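Local coordinates for protein precorrin-6Y C5,15-methyltransferase (Decarboxylating) (Geobacter metallireducens, PDB 3E05) that probably methylates precorrin-6Y in adenosylcobalamin biosynthesis with S-adenosyl-L-methionine as methyl donor, this chain being the C-terminal domain of the longer enzyme, at residues P7-T18 with S51-L61; L103-I114 with R131-N141. One frame throughout, in Å; residues are numbered along the deposited sequence.

Contact 1 (P7-T18 with S51-L61)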
# COMPACT_ATOMS: atom_id res chain seq x y z
N PRO D 7 -4.49 27.17 3.39
CA PRO D 7 -3.27 27.05 2.61
C PRO D 7 -3.50 27.08 1.10
O PRO D 7 -4.65 26.93 0.65
CB PRO D 7 -2.74 25.67 3.00
CG PRO D 7 -3.91 24.90 3.41
CD PRO D 7 -4.85 25.89 4.04
N VAL D 8 -2.41 27.27 0.35
CA VAL D 8 -2.44 27.26 -1.12
C VAL D 8 -2.91 25.88 -1.62
O VAL D 8 -3.77 25.79 -2.50
CB VAL D 8 -1.08 27.71 -1.76
CG1 VAL D 8 0.08 26.75 -1.46
CG2 VAL D 8 -1.21 27.93 -3.26
N ILE D 9 -2.33 24.83 -1.05
CA ILE D 9 -2.78 23.44 -1.22
C ILE D 9 -2.75 22.75 0.15
O ILE D 9 -2.04 23.18 1.08
CB ILE D 9 -1.96 22.63 -2.29
CG1 ILE D 9 -0.52 22.37 -1.83
CG2 ILE D 9 -2.04 23.29 -3.70
CD1 ILE D 9 0.24 21.38 -2.69
N GLY D 10 -3.55 21.70 0.29
CA GLY D 10 -3.65 20.99 1.54
C GLY D 10 -4.76 21.46 2.45
O GLY D 10 -4.65 21.33 3.68
N ILE D 11 -5.83 22.00 1.86
CA ILE D 11 -7.05 22.34 2.60
C ILE D 11 -7.65 21.03 3.13
O ILE D 11 -7.75 20.05 2.39
CB ILE D 11 -8.08 23.10 1.71
CG1 ILE D 11 -7.48 24.39 1.14
CG2 ILE D 11 -9.34 23.44 2.52
CD1 ILE D 11 -8.18 24.92 -0.10
N ASP D 12 -8.00 21.01 4.41
CA ASP D 12 -8.57 19.82 5.05
C ASP D 12 -9.85 19.39 4.34
O ASP D 12 -10.68 20.25 4.00
CB ASP D 12 -8.85 20.07 6.53
CG ASP D 12 -9.16 18.80 7.28
OD1 ASP D 12 -8.21 18.05 7.61
OD2 ASP D 12 -10.35 18.54 7.55
N ASP D 13 -10.01 18.08 4.14
CA ASP D 13 -11.16 17.53 3.44
C ASP D 13 -12.49 18.01 4.05
O ASP D 13 -13.43 18.35 3.32
CB ASP D 13 -11.12 16.00 3.47
CG ASP D 13 -10.05 15.40 2.56
OD1 ASP D 13 -9.52 16.10 1.67
OD2 ASP D 13 -9.75 14.21 2.74
N ASP D 14 -12.52 18.08 5.38
CA ASP D 14 -13.74 18.41 6.11
C ASP D 14 -14.13 19.90 6.05
O ASP D 14 -15.16 20.30 6.59
CB ASP D 14 -13.64 17.89 7.55
CG ASP D 14 -13.54 16.37 7.61
OD1 ASP D 14 -13.97 15.69 6.66
OD2 ASP D 14 -13.02 15.84 8.62
N GLU D 15 -13.32 20.70 5.36
CA GLU D 15 -13.62 22.11 5.12
C GLU D 15 -14.45 22.29 3.86
O GLU D 15 -14.89 23.39 3.56
CB GLU D 15 -12.35 22.94 5.01
CG GLU D 15 -11.55 23.06 6.30
CD GLU D 15 -12.12 24.07 7.28
OE1 GLU D 15 -12.98 24.89 6.89
OE2 GLU D 15 -11.70 24.04 8.45
N PHE D 16 -14.63 21.21 3.10
CA PHE D 16 -15.41 21.27 1.87
C PHE D 16 -16.81 20.73 2.12
O PHE D 16 -16.98 19.75 2.84
CB PHE D 16 -14.77 20.42 0.75
CG PHE D 16 -13.44 20.93 0.27
CD1 PHE D 16 -13.36 21.84 -0.78
CD2 PHE D 16 -12.25 20.50 0.86
CE1 PHE D 16 -12.13 22.32 -1.23
CE2 PHE D 16 -11.02 20.96 0.40
CZ PHE D 16 -10.96 21.88 -0.64
N ALA D 17 -17.79 21.39 1.51
CA ALA D 17 -19.14 20.86 1.43
C ALA D 17 -19.09 19.73 0.41
O ALA D 17 -18.73 19.94 -0.76
CB ALA D 17 -20.12 21.94 0.98
N THR D 18 -19.43 18.52 0.86
CA THR D 18 -19.28 17.31 0.05
C THR D 18 -20.21 16.19 0.51
O THR D 18 -20.90 16.32 1.52
CB THR D 18 -17.79 16.83 0.03
OG1 THR D 18 -17.62 15.82 -0.98
CG2 THR D 18 -17.33 16.30 1.39
N SER D 51 -17.08 18.23 -5.67
CA SER D 51 -17.07 19.34 -4.72
C SER D 51 -16.14 20.46 -5.16
O SER D 51 -16.00 21.49 -4.48
CB SER D 51 -16.70 18.83 -3.34
OG SER D 51 -17.73 17.97 -2.88
N ALA D 52 -15.51 20.24 -6.31
CA ALA D 52 -14.57 21.17 -6.94
C ALA D 52 -13.29 21.42 -6.16
O ALA D 52 -12.61 22.41 -6.40
CB ALA D 52 -15.27 22.52 -7.36
N SER D 53 -12.90 20.47 -5.29
CA SER D 53 -11.68 20.63 -4.49
C SER D 53 -10.42 20.71 -5.35
O SER D 53 -9.49 21.45 -5.02
CB SER D 53 -11.56 19.53 -3.43
OG SER D 53 -11.27 18.28 -4.01
N VAL D 54 -10.39 19.96 -6.45
CA VAL D 54 -9.27 20.00 -7.41
C VAL D 54 -9.23 21.37 -8.07
O VAL D 54 -8.19 22.02 -8.08
CB VAL D 54 -9.36 18.89 -8.47
CG1 VAL D 54 -8.18 18.95 -9.46
CG2 VAL D 54 -9.44 17.50 -7.78
N SER D 55 -10.37 21.81 -8.59
CA SER D 55 -10.52 23.15 -9.20
C SER D 55 -10.08 24.26 -8.27
O SER D 55 -9.39 25.18 -8.69
CB SER D 55 -11.98 23.39 -9.58
OG SER D 55 -12.24 22.85 -10.85
N ILE D 56 -10.45 24.14 -7.00
CA ILE D 56 -10.18 25.19 -6.01
C ILE D 56 -8.69 25.31 -5.68
O ILE D 56 -8.14 26.41 -5.70
CB ILE D 56 -11.06 25.01 -4.75
CG1 ILE D 56 -12.50 25.43 -5.07
CG2 ILE D 56 -10.52 25.79 -3.57
CD1 ILE D 56 -13.48 25.01 -4.00
N GLU D 57 -8.04 24.19 -5.39
CA GLU D 57 -6.58 24.23 -5.17
C GLU D 57 -5.76 24.54 -6.44
O GLU D 57 -4.75 25.25 -6.38
CB GLU D 57 -6.10 22.98 -4.41
CG GLU D 57 -6.57 22.97 -2.96
CD GLU D 57 -5.99 21.85 -2.14
OE1 GLU D 57 -5.16 21.08 -2.67
OE2 GLU D 57 -6.38 21.71 -0.97
N ALA D 58 -6.22 24.06 -7.60
CA ALA D 58 -5.65 24.45 -8.90
C ALA D 58 -5.68 25.97 -9.11
O ALA D 58 -4.73 26.55 -9.65
CB ALA D 58 -6.40 23.80 -10.02
N SER D 59 -6.79 26.59 -8.69
CA SER D 59 -6.98 28.03 -8.82
C SER D 59 -6.02 28.81 -7.93
O SER D 59 -5.60 29.92 -8.28
CB SER D 59 -8.44 28.40 -8.55
OG SER D 59 -8.70 28.55 -7.17
N ASN D 60 -5.66 28.23 -6.79
CA ASN D 60 -4.65 28.82 -5.92
C ASN D 60 -3.26 28.79 -6.57
O ASN D 60 -2.45 29.71 -6.38
CB ASN D 60 -4.62 28.12 -4.57
CG ASN D 60 -5.83 28.45 -3.71
OD1 ASN D 60 -6.56 29.40 -3.97
ND2 ASN D 60 -6.02 27.66 -2.66
N LEU D 61 -3.02 27.74 -7.35
CA LEU D 61 -1.74 27.53 -8.04
C LEU D 61 -1.65 28.30 -9.35
O LEU D 61 -0.55 28.54 -9.86
CB LEU D 61 -1.52 26.05 -8.35
CG LEU D 61 -1.41 25.01 -7.21
CD1 LEU D 61 -1.39 23.60 -7.78
CD2 LEU D 61 -0.19 25.25 -6.42
O HOH W 1 -7.07 28.21 0.01
O HOH W 2 -3.92 18.90 -1.40
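E57 OE2 is gripped from the loop 7-18 by the backbone N of I11 at 2.9 Å, which meets it on the syn side, 31° out of the carboxylate plane, and more weakly by the N of G10. R29 of helix 26-35 adds a salt bridge to the same oxygen, which probably favours the charged carboxylate in this buried place. E57 OE1 takes a hydrogen bond from a water at 2.8 Å. The glutamate chain runs extended beyond CG (chi2 -173°) and slides past I11, whose CD1 packs against E57 CG. With an alanine here, I11 N would probably lose its acceptor and G10 N the carboxylate, R29 would keep D13 but not this charge, and the loop would be less tightly held to the helix. One turn on, N60 ND2 donates to V8 O at 2.9 Å, nearly in its own amide plane, while a second water links N60 ND2 to P7 O. The N-terminal loop is thus strapped along helix 53-61, which follows the first strand, 43-47, of the Rossmann-like methyltransferase sheet. At the start of that helix S53 CB sits over one face of the F16 ring, a CH-pi contact 3.8 Å from the centroid, and I56 CD1 lies at the ring's edge. F16 CG is anti to its carbonyl carbon (chi1 -66°), swinging the ring toward the helix, and F87 meets the ring as well. S51 OG and T18 OG1 share a hydrogen bond of 2.9 Å just before the helix begins. At the other end I9 CG2 lies 3.8 Å from L61 CD2, and both residues also pack on their own counterparts in a second subunit, so this apolar end belongs to the subunit interface.

Contact 2 (L103-I114 with R131-N141)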
# COMPACT_ATOMS: atom_id res chain seq x y z
N LEU D 103 -18.88 21.48 -23.53
CA LEU D 103 -17.46 21.74 -23.76
C LEU D 103 -17.25 22.75 -24.88
O LEU D 103 -16.21 23.40 -24.95
CB LEU D 103 -16.69 20.45 -24.08
CG LEU D 103 -16.64 19.31 -23.06
CD1 LEU D 103 -15.85 18.15 -23.64
CD2 LEU D 103 -16.04 19.75 -21.74
N ASP D 104 -18.25 22.88 -25.75
CA ASP D 104 -18.12 23.69 -26.97
C ASP D 104 -17.94 25.19 -26.70
O ASP D 104 -17.14 25.84 -27.37
CB ASP D 104 -19.30 23.44 -27.91
CG ASP D 104 -19.37 22.00 -28.38
OD1 ASP D 104 -18.31 21.42 -28.70
OD2 ASP D 104 -20.49 21.44 -28.42
N ASP D 105 -18.64 25.71 -25.70
CA ASP D 105 -18.57 27.13 -25.35
C ASP D 105 -17.32 27.51 -24.55
O ASP D 105 -17.02 28.71 -24.39
CB ASP D 105 -19.83 27.55 -24.58
CG ASP D 105 -21.05 27.72 -25.48
OD1 ASP D 105 -21.11 27.08 -26.56
OD2 ASP D 105 -21.95 28.50 -25.11
N LEU D 106 -16.59 26.51 -24.06
CA LEU D 106 -15.37 26.72 -23.28
C LEU D 106 -14.18 27.01 -24.19
O LEU D 106 -14.15 26.54 -25.33
CB LEU D 106 -15.08 25.48 -22.43
CG LEU D 106 -16.19 24.90 -21.55
CD1 LEU D 106 -15.68 23.62 -20.91
CD2 LEU D 106 -16.64 25.87 -20.47
N PRO D 107 -13.19 27.79 -23.70
CA PRO D 107 -11.95 27.91 -24.46
C PRO D 107 -11.18 26.60 -24.45
O PRO D 107 -11.36 25.78 -23.54
CB PRO D 107 -11.16 28.98 -23.71
CG PRO D 107 -11.80 29.16 -22.43
CD PRO D 107 -13.18 28.61 -22.47
N ASP D 108 -10.34 26.40 -25.48
CA ASP D 108 -9.46 25.24 -25.57
C ASP D 108 -8.60 25.08 -24.33
O ASP D 108 -8.07 26.06 -23.79
CB ASP D 108 -8.60 25.31 -26.83
CG ASP D 108 -9.42 25.27 -28.10
OD1 ASP D 108 -10.67 25.35 -28.02
OD2 ASP D 108 -8.83 25.16 -29.19
N PRO D 109 -8.49 23.84 -23.83
CA PRO D 109 -7.79 23.60 -22.57
C PRO D 109 -6.31 23.25 -22.75
O PRO D 109 -5.92 22.60 -23.72
CB PRO D 109 -8.56 22.42 -21.99
CG PRO D 109 -8.98 21.61 -23.22
CD PRO D 109 -9.05 22.59 -24.39
N ASP D 110 -5.50 23.73 -21.81
CA ASP D 110 -4.14 23.29 -21.66
C ASP D 110 -4.10 22.03 -20.78
O ASP D 110 -3.21 21.21 -20.91
CB ASP D 110 -3.31 24.37 -20.98
CG ASP D 110 -3.16 25.62 -21.84
OD1 ASP D 110 -2.46 25.53 -22.86
OD2 ASP D 110 -3.73 26.67 -21.49
N ARG D 111 -5.06 21.93 -19.87
CA ARG D 111 -5.04 20.94 -18.79
C ARG D 111 -6.47 20.44 -18.60
O ARG D 111 -7.40 21.23 -18.53
CB ARG D 111 -4.52 21.57 -17.49
CG ARG D 111 -3.09 22.09 -17.53
CD ARG D 111 -2.11 20.98 -17.87
NE ARG D 111 -0.71 21.41 -17.77
CZ ARG D 111 0.01 21.87 -18.79
NH1 ARG D 111 -0.51 21.99 -20.00
NH2 ARG D 111 1.27 22.24 -18.58
N VAL D 112 -6.66 19.12 -18.59
CA VAL D 112 -7.97 18.59 -18.29
C VAL D 112 -7.84 17.53 -17.21
O VAL D 112 -7.02 16.62 -17.33
CB VAL D 112 -8.66 17.98 -19.53
CG1 VAL D 112 -9.98 17.35 -19.12
CG2 VAL D 112 -8.93 19.06 -20.58
N PHE D 113 -8.61 17.72 -16.15
CA PHE D 113 -8.78 16.70 -15.12
C PHE D 113 -10.16 16.10 -15.30
O PHE D 113 -11.16 16.81 -15.41
CB PHE D 113 -8.61 17.25 -13.70
CG PHE D 113 -8.89 16.22 -12.63
CD1 PHE D 113 -8.09 15.07 -12.53
CD2 PHE D 113 -9.97 16.36 -11.75
CE1 PHE D 113 -8.35 14.08 -11.54
CE2 PHE D 113 -10.23 15.39 -10.76
CZ PHE D 113 -9.40 14.25 -10.66
N ILE D 114 -10.22 14.77 -15.38
CA ILE D 114 -11.48 14.07 -15.44
C ILE D 114 -11.72 13.33 -14.12
O ILE D 114 -11.10 12.29 -13.85
CB ILE D 114 -11.51 13.09 -16.65
CG1 ILE D 114 -11.23 13.85 -17.96
CG2 ILE D 114 -12.82 12.33 -16.70
CD1 ILE D 114 -10.79 12.98 -19.11
N ARG D 131 -9.76 18.97 -28.73
CA ARG D 131 -9.60 20.34 -28.25
C ARG D 131 -8.25 20.64 -27.59
O ARG D 131 -7.87 21.81 -27.49
CB ARG D 131 -10.72 20.69 -27.28
CG ARG D 131 -12.15 20.52 -27.83
CD ARG D 131 -12.62 21.67 -28.72
NE ARG D 131 -12.35 22.99 -28.13
CZ ARG D 131 -13.11 23.59 -27.23
NH1 ARG D 131 -14.22 23.03 -26.78
NH2 ARG D 131 -12.75 24.78 -26.77
N LEU D 132 -7.55 19.60 -27.11
CA LEU D 132 -6.40 19.80 -26.22
C LEU D 132 -5.25 20.53 -26.90
O LEU D 132 -4.79 20.11 -27.98
CB LEU D 132 -5.91 18.47 -25.63
CG LEU D 132 -4.92 18.58 -24.44
CD1 LEU D 132 -5.64 19.02 -23.18
CD2 LEU D 132 -4.16 17.27 -24.23
N LYS D 133 -4.79 21.61 -26.26
CA LYS D 133 -3.71 22.44 -26.80
C LYS D 133 -2.36 21.72 -26.82
O LYS D 133 -2.19 20.68 -26.18
CB LYS D 133 -3.61 23.75 -26.02
CG LYS D 133 -4.83 24.66 -26.21
CD LYS D 133 -4.86 25.78 -25.19
CE LYS D 133 -3.91 26.92 -25.54
NZ LYS D 133 -3.86 27.94 -24.46
N SER D 134 -1.42 22.28 -27.59
CA SER D 134 -0.06 21.78 -27.68
C SER D 134 0.57 21.79 -26.29
O SER D 134 0.32 22.71 -25.50
CB SER D 134 0.75 22.65 -28.64
OG SER D 134 2.04 22.09 -28.83
N GLU D 135 1.33 20.74 -25.99
CA GLU D 135 1.93 20.51 -24.66
C GLU D 135 0.87 20.34 -23.55
O GLU D 135 1.15 20.57 -22.37
CB GLU D 135 2.93 21.61 -24.29
CG GLU D 135 4.11 21.74 -25.23
CD GLU D 135 5.00 22.90 -24.84
OE1 GLU D 135 4.58 24.07 -25.01
OE2 GLU D 135 6.12 22.65 -24.35
N GLY D 136 -0.33 19.92 -23.95
CA GLY D 136 -1.42 19.68 -23.00
C GLY D 136 -1.16 18.47 -22.12
O GLY D 136 -0.33 17.63 -22.44
N VAL D 137 -1.86 18.39 -20.99
CA VAL D 137 -1.80 17.24 -20.07
C VAL D 137 -3.23 16.88 -19.68
O VAL D 137 -4.02 17.76 -19.33
CB VAL D 137 -0.97 17.54 -18.76
CG1 VAL D 137 -0.88 16.29 -17.82
CG2 VAL D 137 0.42 18.07 -19.09
N ILE D 138 -3.57 15.60 -19.78
CA ILE D 138 -4.83 15.08 -19.24
C ILE D 138 -4.52 14.20 -18.02
O ILE D 138 -3.64 13.34 -18.09
CB ILE D 138 -5.61 14.23 -20.26
CG1 ILE D 138 -5.84 15.01 -21.57
CG2 ILE D 138 -6.93 13.73 -19.68
CD1 ILE D 138 -6.18 14.11 -22.74
N VAL D 139 -5.26 14.40 -16.94
CA VAL D 139 -5.17 13.56 -15.74
C VAL D 139 -6.57 13.04 -15.40
O VAL D 139 -7.58 13.75 -15.54
CB VAL D 139 -4.48 14.30 -14.57
CG1 VAL D 139 -4.45 13.44 -13.25
CG2 VAL D 139 -3.05 14.69 -14.98
N LEU D 140 -6.64 11.77 -15.02
CA LEU D 140 -7.88 11.17 -14.55
C LEU D 140 -7.61 10.40 -13.28
O LEU D 140 -6.56 9.78 -13.14
CB LEU D 140 -8.48 10.17 -15.55
CG LEU D 140 -8.68 10.47 -17.02
CD1 LEU D 140 -7.42 10.12 -17.76
CD2 LEU D 140 -9.84 9.64 -17.52
N ASN D 141 -8.55 10.47 -12.35
CA ASN D 141 -8.47 9.62 -11.16
C ASN D 141 -9.49 8.49 -11.28
O ASN D 141 -10.70 8.72 -11.43
CB ASN D 141 -8.71 10.41 -9.87
CG ASN D 141 -7.50 11.29 -9.47
OD1 ASN D 141 -7.54 11.92 -8.43
ND2 ASN D 141 -6.45 11.30 -10.26
O HOH W 3 -6.94 23.22 -29.69
O HOH W 4 -0.38 23.65 -22.71
O HOH W 5 -12.31 9.78 -13.48
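R131 fills the bend of 103-108 with its guanidinium, and the loop's oxygens line its edge: NH1 donates to L103 O and NH2 to L106 O, each at 2.7 Å. D108 OD1 forms a salt bridge with the same group, 2.9 Å from R131 NE; its closer approach to NH2 is doubtfully short. NE comes from above the carboxylate plane, and the carboxylate and guanidinium planes stand 63° apart. Bends at chi2 (-80°) and chi3 (-47°) curl the arginine into this hollow, while at its root R131 CB rests against P109 CD. L132 CD1 is the next bump, set against P109 CG and V112 CG2. Beyond it strands 111-114 and 137-141 run parallel as the two ends of a beta-alpha-beta crossover through helix 121-131, with V139 N bonded to V112 O at 2.9 Å. On one sheet face I114 and L140 lie side by side, I114 CD1 3.8 Å from L140 CD2. On the other, V137 CG2 covers a face of the R111 guanidinium, whose NH2 donates to R37 O, and the N141 amide, bonded to T32, meets the F113 ring at its edge, nearly perpendicular. K133 NZ reaches D110 in a weak salt bridge, while D110 OD2 also accepts from V43 N. Charge pairing thus gathers in the loops before the strands; between the strands backbone bonds and mostly apolar side chains do the holding, while R111 and N141 turn polar ends to partners outside the pair.

Overall arrangement
Both contacts are largely buried, but they lie on opposite sides of the chain's centre, their centres about 20 Å apart. Contact 2 joins neighbouring strands inside the parallel part of the sheet, whereas contact 1 lays an irregular N-terminal segment on a helix flanking that sheet. Backbone-to-backbone bonds dominate the strand pair; in contact 1 helix side chains instead hold the loop's backbone. Contact 1 reaches a second subunit, while no other chain of the assembly touches contact 2, whose exposed residues cluster in the turns before its strands. The two meet where V54 CG2 packs 3.7 Å from F113 CE2, helix 53-61 against the sheet.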